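Local coordinates for beta-lactamase-like protein (Koribacter versatilis, PDB 6B9V) that probably acts as a metal-dependent diphosphatase of the PhnP family, cleaving reactive photoproducts of FAD in a metallo-beta-lactamase fold, at residues Leu38-Met43 with His80-Leu85. Residues are numbered along the deposited sequence; the frame is centred on the assembly and turned at random.
With MN (manganese (II) ion), chain C; MN (manganese (II) ion), chain D.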
loop_
_atom_site.group_PDB
_atom_site.type_symbol
_atom_site.label_atom_id
_atom_site.label_comp_id
_atom_site.label_asym_id
_atom_site.label_seq_id
_atom_site.Cartn_x
_atom_site.Cartn_y
_atom_site.Cartn_z
ATOM N N LEU A 38 2.703 9.686 5.097
ATOM C CA LEU A 38 2.817 8.432 4.343
ATOM C C LEU A 38 4.285 8.014 4.203
ATOM O O LEU A 38 5.194 8.753 4.608
ATOM C CB LEU A 38 2.179 8.574 2.959
ATOM C CG LEU A 38 0.725 9.044 2.986
ATOM C CD1 LEU A 38 0.146 9.144 1.565
ATOM C CD2 LEU A 38 -0.119 8.092 3.849
ATOM N N ARG A 39 4.534 6.829 3.661
ATOM C CA ARG A 39 5.874 6.315 3.563
ATOM C C ARG A 39 6.777 7.159 2.622
ATOM O O ARG A 39 6.268 7.866 1.809
ATOM C CB ARG A 39 5.882 4.816 3.204
ATOM C CG ARG A 39 5.802 3.868 4.402
ATOM C CD ARG A 39 4.619 4.090 5.298
ATOM N NE ARG A 39 3.386 3.550 4.765
ATOM C CZ ARG A 39 2.958 2.322 4.930
ATOM N NH1 ARG A 39 3.640 1.442 5.641
ATOM N NH2 ARG A 39 1.866 1.950 4.366
ATOM N N PRO A 40 8.100 7.041 2.759
ATOM C CA PRO A 40 8.965 8.113 2.231
ATOM C C PRO A 40 9.314 8.059 0.734
ATOM O O PRO A 40 9.821 7.049 0.246
ATOM C CB PRO A 40 10.239 7.977 3.095
ATOM C CG PRO A 40 10.320 6.517 3.433
ATOM C CD PRO A 40 8.850 6.075 3.598
ATOM N N SER A 41 9.058 9.169 0.029
ATOM C CA SER A 41 9.215 9.244 -1.439
ATOM C C SER A 41 9.077 10.685 -1.912
ATOM O O SER A 41 8.320 11.453 -1.321
ATOM C CB SER A 41 8.164 8.367 -2.151
ATOM O OG SER A 41 8.196 8.538 -3.559
ATOM N N VAL A 42 9.806 11.057 -2.966
ATOM C CA VAL A 42 9.635 12.370 -3.575
ATOM C C VAL A 42 9.545 12.188 -5.086
ATOM O O VAL A 42 9.980 11.162 -5.615
ATOM C CB VAL A 42 10.798 13.364 -3.265
ATOM C CG1 VAL A 42 10.894 13.635 -1.781
ATOM C CG2 VAL A 42 12.138 12.847 -3.797
ATOM N N MET A 43 8.966 13.176 -5.765
ATOM C CA MET A 43 9.081 13.232 -7.217
ATOM C C MET A 43 9.694 14.549 -7.663
ATOM O O MET A 43 9.632 15.552 -6.958
ATOM C CB MET A 43 7.717 13.027 -7.881
ATOM C CG MET A 43 6.678 14.040 -7.477
ATOM S SD MET A 43 5.196 13.841 -8.509
ATOM C CE MET A 43 4.275 15.328 -8.139
ATOM N N HIS A 80 14.384 -1.945 0.800
ATOM C CA HIS A 80 13.491 -2.164 1.933
ATOM C C HIS A 80 12.028 -1.995 1.529
ATOM O O HIS A 80 11.705 -1.261 0.602
ATOM C CB HIS A 80 13.845 -1.220 3.092
ATOM C CG HIS A 80 15.063 -1.651 3.853
ATOM N ND1 HIS A 80 15.761 -0.812 4.696
ATOM C CD2 HIS A 80 15.701 -2.843 3.893
ATOM C CE1 HIS A 80 16.784 -1.470 5.218
ATOM N NE2 HIS A 80 16.770 -2.702 4.747
ATOM N N ALA A 81 11.150 -2.703 2.230
ATOM C CA ALA A 81 9.738 -2.771 1.872
ATOM C C ALA A 81 9.042 -1.413 1.764
ATOM O O ALA A 81 8.210 -1.206 0.854
ATOM C CB ALA A 81 9.007 -3.652 2.878
ATOM N N ASP A 82 9.374 -0.491 2.676
ATOM C CA ASP A 82 8.735 0.816 2.666
ATOM C C ASP A 82 9.152 1.667 1.459
ATOM O O ASP A 82 8.588 2.752 1.254
ATOM C CB ASP A 82 8.988 1.585 3.990
ATOM C CG ASP A 82 10.466 1.631 4.410
ATOM O OD1 ASP A 82 11.179 0.612 4.340
ATOM O OD2 ASP A 82 10.891 2.714 4.860
ATOM N N HIS A 83 10.081 1.157 0.648
ATOM C CA HIS A 83 10.572 1.876 -0.532
ATOM C C HIS A 83 10.242 1.166 -1.850
ATOM O O HIS A 83 10.447 1.730 -2.921
ATOM C CB HIS A 83 12.095 2.084 -0.412
ATOM C CG HIS A 83 12.482 2.855 0.814
ATOM N ND1 HIS A 83 12.745 4.209 0.785
ATOM C CD2 HIS A 83 12.566 2.482 2.115
ATOM C CE1 HIS A 83 13.002 4.630 2.011
ATOM N NE2 HIS A 83 12.915 3.600 2.834
ATOM N N ILE A 84 9.739 -0.063 -1.775
ATOM C CA ILE A 84 9.487 -0.835 -3.008
ATOM C C ILE A 84 8.075 -1.412 -3.151
ATOM O O ILE A 84 7.652 -1.675 -4.283
ATOM C CB ILE A 84 10.484 -2.027 -3.180
ATOM C CG1 ILE A 84 10.235 -3.133 -2.144
ATOM C CG2 ILE A 84 11.941 -1.539 -3.160
ATOM C CD1 ILE A 84 10.897 -4.474 -2.485
ATOM N N LEU A 85 7.333 -1.604 -2.056
ATOM C CA LEU A 85 6.085 -2.396 -2.207
ATOM C C LEU A 85 5.027 -1.777 -3.143
ATOM O O LEU A 85 4.132 -2.492 -3.627
ATOM C CB LEU A 85 5.448 -2.669 -0.840
ATOM C CG LEU A 85 6.106 -3.819 -0.072
ATOM C CD1 LEU A 85 5.426 -4.077 1.268
ATOM C CD2 LEU A 85 6.191 -5.111 -0.906
HETATM MN MN MN C . 12.980 3.439 5.007
HETATM MN MN MN D . 15.679 1.232 4.799
HETATM O O HOH W 1 12.371 7.405 -0.250
#
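Pro40 O accepts a hydrogen bond from a water whose oxygen lies 2.6 Å from Pro40 O, and the same water takes a weak one from His83 ND1. The firmer partner of His83 ND1 is Asp54, while NE2 binds a manganese ion at 2.2 Å; held at both nitrogens, the imidazole has little scope to rotate. Pro40 meets this ring through its CG, 3.6 Å from His83 CE1, the two side chains crossing at about a right angle; the touch is between carbons, and the metal-bound NE2 is 3.9 Å from the same Pro40 CG. Asp82 OD2 reaches the same manganese at 2.2 Å, with CG turned between the backbone N and the carbonyl carbon (chi1 50°), which directs the carboxylate toward the ion. Asp178 and His231 complete the protein ligands of this ion; His80 ND1 and His78 bind the second manganese. His78, His80, Asp82 and His83 form the HxHxDH motif of the metallo-beta-lactamase superfamily. Arg39 contributes only its stem here: CG lies 3.9 Å from Asp82 CB, and CB lies beside Asp82 O, a buried carbonyl without a polar partner in the model. Bends at chi2 and chi3 carry the guanidinium onward to Asp58 and to Asp89 of the second subunit. The 38-40 loop, leading into strand 41-46 beside strand 49-53, backs the short, weakly bonded helix at about 81-84, whose Ile84 packs on helix 110-119.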